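Local coordinates for vascular endothelial growth factor homolog (Orf virus, PDB 2GNN), which acts as a disulfide-linked homodimeric growth factor that binds vascular endothelial growth factor receptors and induces endothelial proliferation, at residues Glu21-Arg25 with His95-Cys100; Val72-Leu76 with Met87-Phe92. All blocks are in the same frame, centred on the assembly; numbering follows the deposited sequence.

Interaction 1: Glu21-Arg25 with His95-Cys100; sequences ECKPR and HKKCDC
The carbonyl oxygen of His95 is met by two carbons of the Pro24 ring. Pro24 CB lies 3.3 Å from His95 O, and Pro24 CG lies 3.5 Å from the same oxygen. The ring thus rests on the backbone of the other strand. At its far side it meets sulfur: Pro24 CD is 3.6 Å from Cys98 SG. That sulfur also sits against the Lys23-Pro24 peptide, 3.4 Å from Pro24 N.

Cys22 makes the other half of the contact. Its sulfur stands trans to the backbone nitrogen (chi1 171°), which carries it to the opposite strand. There Cys22 SG packs 3.6 Å from Cys98 CB. Behind it, Cys22 CB touches Cys100 SG at 3.7 Å. The contact across the segments is therefore sulfur, proline and backbone, not a ladder of backbone bonds. Each of the three sulfurs is in a disulfide: Cys22 with Cys64, Cys98 with Cys53, and Cys100 with Cys57. This is the cystine knot of the family, in which the Cys22 bridge threads the ring closed by the other two.

Within 21-25, Arg25 reaches back to Glu21: its NH2 gives a straight bond of 2.7 Å to Glu21 O, in the carbonyl plane and on a lone pair. NE adds a weak second bond to that oxygen.

The axes of strand segments 23-25 and 95-100 approach to 5.6 Å, with 132° between their N-to-C directions. Strand 23-30 pairs with 47-54, and strand 85-102 pairs with 62-79. Pro24 also touches Met51, and His95 ND1 is hydrogen-bonded to Cys53 N, so strand 47-54 contacts both partners.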
loop_
_atom_site.group_PDB
_atom_site.type_symbol
_atom_site.label_atom_id
_atom_site.label_comp_id
_atom_site.label_asym_id
_atom_site.label_seq_id
_atom_site.Cartn_x
_atom_site.Cartn_y
_atom_site.Cartn_z
ATOM N N GLU B 21 -0.463 10.819 -8.401
ATOM C CA GLU B 21 0.860 11.046 -8.986
ATOM C C GLU B 21 1.874 9.975 -8.593
ATOM O O GLU B 21 1.732 9.309 -7.561
ATOM C CB GLU B 21 1.377 12.473 -8.729
ATOM C CG GLU B 21 1.582 12.873 -7.269
ATOM C CD GLU B 21 2.104 14.305 -7.120
ATOM O OE1 GLU B 21 1.713 15.188 -7.925
ATOM O OE2 GLU B 21 2.912 14.546 -6.194
ATOM N N CYS B 22 2.872 9.797 -9.456
ATOM C CA CYS B 22 3.981 8.883 -9.225
ATOM C C CYS B 22 4.866 9.458 -8.129
ATOM O O CYS B 22 5.495 10.493 -8.309
ATOM C CB CYS B 22 4.779 8.701 -10.520
ATOM S SG CYS B 22 6.328 7.813 -10.334
ATOM N N LYS B 23 4.880 8.796 -6.984
ATOM C CA LYS B 23 5.634 9.259 -5.828
ATOM C C LYS B 23 5.740 8.067 -4.901
ATOM O O LYS B 23 5.070 7.057 -5.136
ATOM C CB LYS B 23 4.921 10.427 -5.134
ATOM C CG LYS B 23 3.594 10.044 -4.470
ATOM C CD LYS B 23 3.090 11.139 -3.553
ATOM C CE LYS B 23 1.756 10.746 -2.917
ATOM N NZ LYS B 23 1.301 11.724 -1.879
ATOM N N PRO B 24 6.613 8.147 -3.875
ATOM C CA PRO B 24 6.655 7.043 -2.907
ATOM C C PRO B 24 5.351 6.964 -2.094
ATOM O O PRO B 24 4.838 7.982 -1.644
ATOM C CB PRO B 24 7.836 7.408 -1.998
ATOM C CG PRO B 24 8.625 8.434 -2.762
ATOM C CD PRO B 24 7.620 9.183 -3.570
ATOM N N ARG B 25 4.830 5.759 -1.930
ATOM C CA ARG B 25 3.592 5.521 -1.227
ATOM C C ARG B 25 3.784 4.294 -0.356
ATOM O O ARG B 25 4.510 3.384 -0.763
ATOM C CB ARG B 25 2.481 5.247 -2.227
ATOM C CG ARG B 25 2.122 6.447 -3.040
ATOM C CD ARG B 25 1.366 6.039 -4.254
ATOM N NE ARG B 25 1.080 7.220 -5.041
ATOM C CZ ARG B 25 -0.036 7.927 -4.946
ATOM N NH1 ARG B 25 -0.995 7.556 -4.109
ATOM N NH2 ARG B 25 -0.197 9.001 -5.699
ATOM N N HIS B 95 11.772 3.564 -1.210
ATOM C CA HIS B 95 11.967 4.529 -2.271
ATOM C C HIS B 95 11.750 5.943 -1.746
ATOM O O HIS B 95 10.750 6.217 -1.072
ATOM C CB HIS B 95 11.035 4.234 -3.442
ATOM C CG HIS B 95 11.232 2.876 -4.037
ATOM N ND1 HIS B 95 10.263 2.241 -4.786
ATOM C CD2 HIS B 95 12.280 2.022 -3.978
ATOM C CE1 HIS B 95 10.708 1.059 -5.167
ATOM N NE2 HIS B 95 11.934 0.905 -4.699
ATOM N N LYS B 96 12.694 6.834 -2.054
ATOM C CA LYS B 96 12.632 8.236 -1.625
ATOM C C LYS B 96 12.273 9.212 -2.743
ATOM O O LYS B 96 11.841 10.335 -2.475
ATOM C CB LYS B 96 13.950 8.666 -0.979
ATOM C CG LYS B 96 13.988 8.503 0.532
ATOM C CD LYS B 96 15.055 9.415 1.132
ATOM C CE LYS B 96 15.116 9.291 2.650
ATOM N NZ LYS B 96 16.244 10.091 3.213
ATOM N N LYS B 97 12.474 8.797 -3.987
ATOM C CA LYS B 97 12.098 9.608 -5.146
ATOM C C LYS B 97 11.737 8.698 -6.300
ATOM O O LYS B 97 12.250 7.580 -6.398
ATOM C CB LYS B 97 13.224 10.552 -5.558
ATOM C CG LYS B 97 12.949 12.012 -5.256
ATOM C CD LYS B 97 13.747 12.919 -6.180
ATOM C CE LYS B 97 12.993 14.220 -6.439
ATOM N NZ LYS B 97 13.856 15.255 -7.079
ATOM N N CYS B 98 10.855 9.180 -7.170
ATOM C CA CYS B 98 10.295 8.351 -8.235
ATOM C C CYS B 98 10.103 9.184 -9.470
ATOM O O CYS B 98 10.016 10.402 -9.381
ATOM C CB CYS B 98 8.927 7.796 -7.835
ATOM S SG CYS B 98 8.826 7.037 -6.229
ATOM N N ASP B 99 9.980 8.535 -10.621
ATOM C CA ASP B 99 9.801 9.281 -11.864
ATOM C C ASP B 99 9.062 8.441 -12.899
ATOM O O ASP B 99 9.103 7.209 -12.865
ATOM C CB ASP B 99 11.173 9.739 -12.390
ATOM C CG ASP B 99 11.101 10.993 -13.249
ATOM O OD1 ASP B 99 10.061 11.689 -13.259
ATOM O OD2 ASP B 99 12.116 11.291 -13.920
ATOM N N CYS B 100 8.365 9.118 -13.800
ATOM C CA CYS B 100 7.729 8.455 -14.933
ATOM C C CYS B 100 8.713 8.369 -16.113
ATOM O O CYS B 100 8.986 9.363 -16.804
ATOM C CB CYS B 100 6.406 9.146 -15.311
ATOM S SG CYS B 100 5.031 8.753 -14.167
#

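Interaction 2: Val72-Leu76 with Met87-Phe92; sequences VTMEL and MQRLSF. Unlike the reference sequence in segment 72-76: Thr73 (reference Ser).
Val72 and Phe92 bond to each other through both backbone groups. Phe92 N reaches Val72 O at 2.7 Å, and Val72 N reaches Phe92 O at 2.8 Å. Met74 with Leu90 and Leu76 with Gln88 repeat this pattern, so six bonds join the antiparallel strands. Met74 N approaches Leu90 O almost head-on, with a C=O...N angle of 166°. Thr73 with Ser91 and Glu75 with Arg89 are the non-hydrogen-bonded pairs between them. Here CA-H...O contacts help, as from Thr73 CA to Leu90 O.

Val72, Met74, Leu76, Gln88, Leu90 and Phe92 share one face. The Phe92 ring reaches back along this face to Met74 and Leu76. Met74 SD lies 4.4 Å from the ring centroid, obliquely placed, in a Met-aromatic contact. Met74 CB touches Phe92 CE1 at 3.7 Å, and the two side chains cross nearly at right angles. Leu76 CD1 comes in at the ring edge, and it also meets Leu90 CD1 at 3.8 Å. Strand 47-54 covers this face with Val48 and Leu50, and His35 stacks edge-to-face on Phe92. Gln88 OE1 is hydrogen-bonded to Gln41 and Ala79 N.

Thr73, Glu75, Arg89 and Ser91 lie on the other face, which is less buried. Thr73 CG2, trans to the backbone nitrogen, runs alongside Arg89 and touches its CB at 3.6 Å. The bent Met87 side chain crosses that of Glu75, with Met87 CE 3.7 Å from Glu75 CG.

Thr73 and Met74 also pair in a parallel ladder with a strand of the second subunit. The arrangement is a beta hairpin of strands 62-79 and 85-102, part of the elongated cystine-knot growth factor fold.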
loop_
_atom_site.group_PDB
_atom_site.type_symbol
_atom_site.label_atom_id
_atom_site.label_comp_id
_atom_site.label_asym_id
_atom_site.label_seq_id
_atom_site.Cartn_x
_atom_site.Cartn_y
_atom_site.Cartn_z
ATOM N N VAL B 72 16.628 0.918 5.233
ATOM C CA VAL B 72 16.150 1.151 6.593
ATOM C C VAL B 72 16.121 -0.157 7.357
ATOM O O VAL B 72 15.728 -1.190 6.815
ATOM C CB VAL B 72 14.749 1.819 6.632
ATOM C CG1 VAL B 72 14.774 3.176 5.955
ATOM C CG2 VAL B 72 13.731 0.947 5.984
ATOM N N THR B 73 16.556 -0.097 8.613
ATOM C CA THR B 73 16.600 -1.261 9.501
ATOM C C THR B 73 15.323 -1.305 10.348
ATOM O O THR B 73 14.966 -0.314 10.979
ATOM C CB THR B 73 17.850 -1.200 10.426
ATOM O OG1 THR B 73 19.034 -1.049 9.633
ATOM C CG2 THR B 73 17.988 -2.448 11.274
ATOM N N MET B 74 14.643 -2.448 10.357
ATOM C CA MET B 74 13.486 -2.653 11.227
ATOM C C MET B 74 13.681 -3.824 12.176
ATOM O O MET B 74 14.142 -4.890 11.764
ATOM C CB MET B 74 12.230 -2.887 10.394
ATOM C CG MET B 74 11.826 -1.701 9.542
ATOM S SD MET B 74 10.355 -2.079 8.591
ATOM C CE MET B 74 10.406 -0.717 7.443
ATOM N N GLU B 75 13.319 -3.642 13.442
ATOM C CA GLU B 75 13.303 -4.769 14.370
ATOM C C GLU B 75 11.993 -5.565 14.309
ATOM O O GLU B 75 10.916 -5.014 14.510
ATOM C CB GLU B 75 13.641 -4.340 15.798
ATOM C CG GLU B 75 14.132 -5.525 16.618
ATOM C CD GLU B 75 14.879 -5.147 17.877
ATOM O OE1 GLU B 75 14.409 -4.245 18.616
ATOM O OE2 GLU B 75 15.931 -5.782 18.134
ATOM N N LEU B 76 12.114 -6.853 13.999
ATOM C CA LEU B 76 11.001 -7.787 13.844
ATOM C C LEU B 76 11.225 -8.913 14.825
ATOM O O LEU B 76 12.326 -9.089 15.310
ATOM C CB LEU B 76 11.047 -8.449 12.471
ATOM C CG LEU B 76 10.696 -7.729 11.187
ATOM C CD1 LEU B 76 11.125 -8.640 10.114
ATOM C CD2 LEU B 76 9.216 -7.528 11.084
ATOM N N MET B 87 14.376 -11.707 18.420
ATOM C CA MET B 87 14.359 -10.490 17.609
ATOM C C MET B 87 15.427 -10.536 16.500
ATOM O O MET B 87 16.476 -11.159 16.673
ATOM C CB MET B 87 14.541 -9.251 18.492
ATOM C CG MET B 87 13.507 -9.116 19.639
ATOM S SD MET B 87 11.797 -9.243 19.048
ATOM C CE MET B 87 11.541 -7.652 18.282
ATOM N N GLN B 88 15.126 -9.898 15.367
ATOM C CA GLN B 88 16.067 -9.718 14.265
ATOM C C GLN B 88 15.983 -8.304 13.736
ATOM O O GLN B 88 14.895 -7.860 13.391
ATOM C CB GLN B 88 15.693 -10.640 13.117
ATOM C CG GLN B 88 16.003 -12.077 13.337
ATOM C CD GLN B 88 15.660 -12.886 12.130
ATOM O OE1 GLN B 88 14.656 -13.597 12.106
ATOM N NE2 GLN B 88 16.490 -12.783 11.099
ATOM N N ARG B 89 17.106 -7.588 13.679
ATOM C CA ARG B 89 17.157 -6.343 12.904
ATOM C C ARG B 89 17.437 -6.695 11.447
ATOM O O ARG B 89 18.459 -7.310 11.144
ATOM C CB ARG B 89 18.223 -5.372 13.411
ATOM C CG ARG B 89 18.238 -5.127 14.905
ATOM C CD ARG B 89 19.436 -5.819 15.554
ATOM N NE ARG B 89 20.527 -4.890 15.867
ATOM C CZ ARG B 89 21.805 -5.239 16.039
ATOM N NH1 ARG B 89 22.192 -6.505 15.916
ATOM N NH2 ARG B 89 22.708 -4.305 16.328
ATOM N N LEU B 90 16.530 -6.317 10.553
ATOM C CA LEU B 90 16.690 -6.586 9.127
ATOM C C LEU B 90 16.619 -5.297 8.315
ATOM O O LEU B 90 16.081 -4.303 8.778
ATOM C CB LEU B 90 15.644 -7.587 8.657
ATOM C CG LEU B 90 15.713 -8.985 9.279
ATOM C CD1 LEU B 90 14.510 -9.820 8.868
ATOM C CD2 LEU B 90 17.032 -9.705 8.938
ATOM N N SER B 91 17.183 -5.314 7.111
ATOM C CA SER B 91 17.301 -4.121 6.274
ATOM C C SER B 91 16.295 -4.204 5.145
ATOM O O SER B 91 16.065 -5.284 4.595
ATOM C CB SER B 91 18.720 -4.025 5.709
ATOM O OG SER B 91 18.925 -2.841 4.950
ATOM N N PHE B 92 15.682 -3.068 4.819
ATOM C CA PHE B 92 14.657 -3.002 3.772
ATOM C C PHE B 92 14.926 -1.818 2.859
ATOM O O PHE B 92 15.428 -0.782 3.292
ATOM C CB PHE B 92 13.249 -2.864 4.383
ATOM C CG PHE B 92 12.881 -3.984 5.315
ATOM C CD1 PHE B 92 13.303 -3.969 6.645
ATOM C CD2 PHE B 92 12.145 -5.058 4.862
ATOM C CE1 PHE B 92 12.995 -5.020 7.498
ATOM C CE2 PHE B 92 11.830 -6.113 5.714
ATOM C CZ PHE B 92 12.252 -6.079 7.040
#

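Overall arrangement
Both interactions use strand 85-102. Residues 87-92 lie near its start, in the hairpin with 62-79, and residues 95-100 follow in its later half. The centres are about 23 Å apart, on opposite sides of the chain's centre. Interaction 2 is nested in the loop closed by interaction 1. Interaction 1 lies at the cystine knot, while interaction 2 lies out along the hairpin. The bound benzamidine touches Ser80 to Gly83, in the hairpin end between 76 and 87, and also Ser40. The side chain of Ser91 is about 6 Å from a bound N-acetylglucosamine (NAG). The side chain of Lys96 is about 8 Å from a bound NAG.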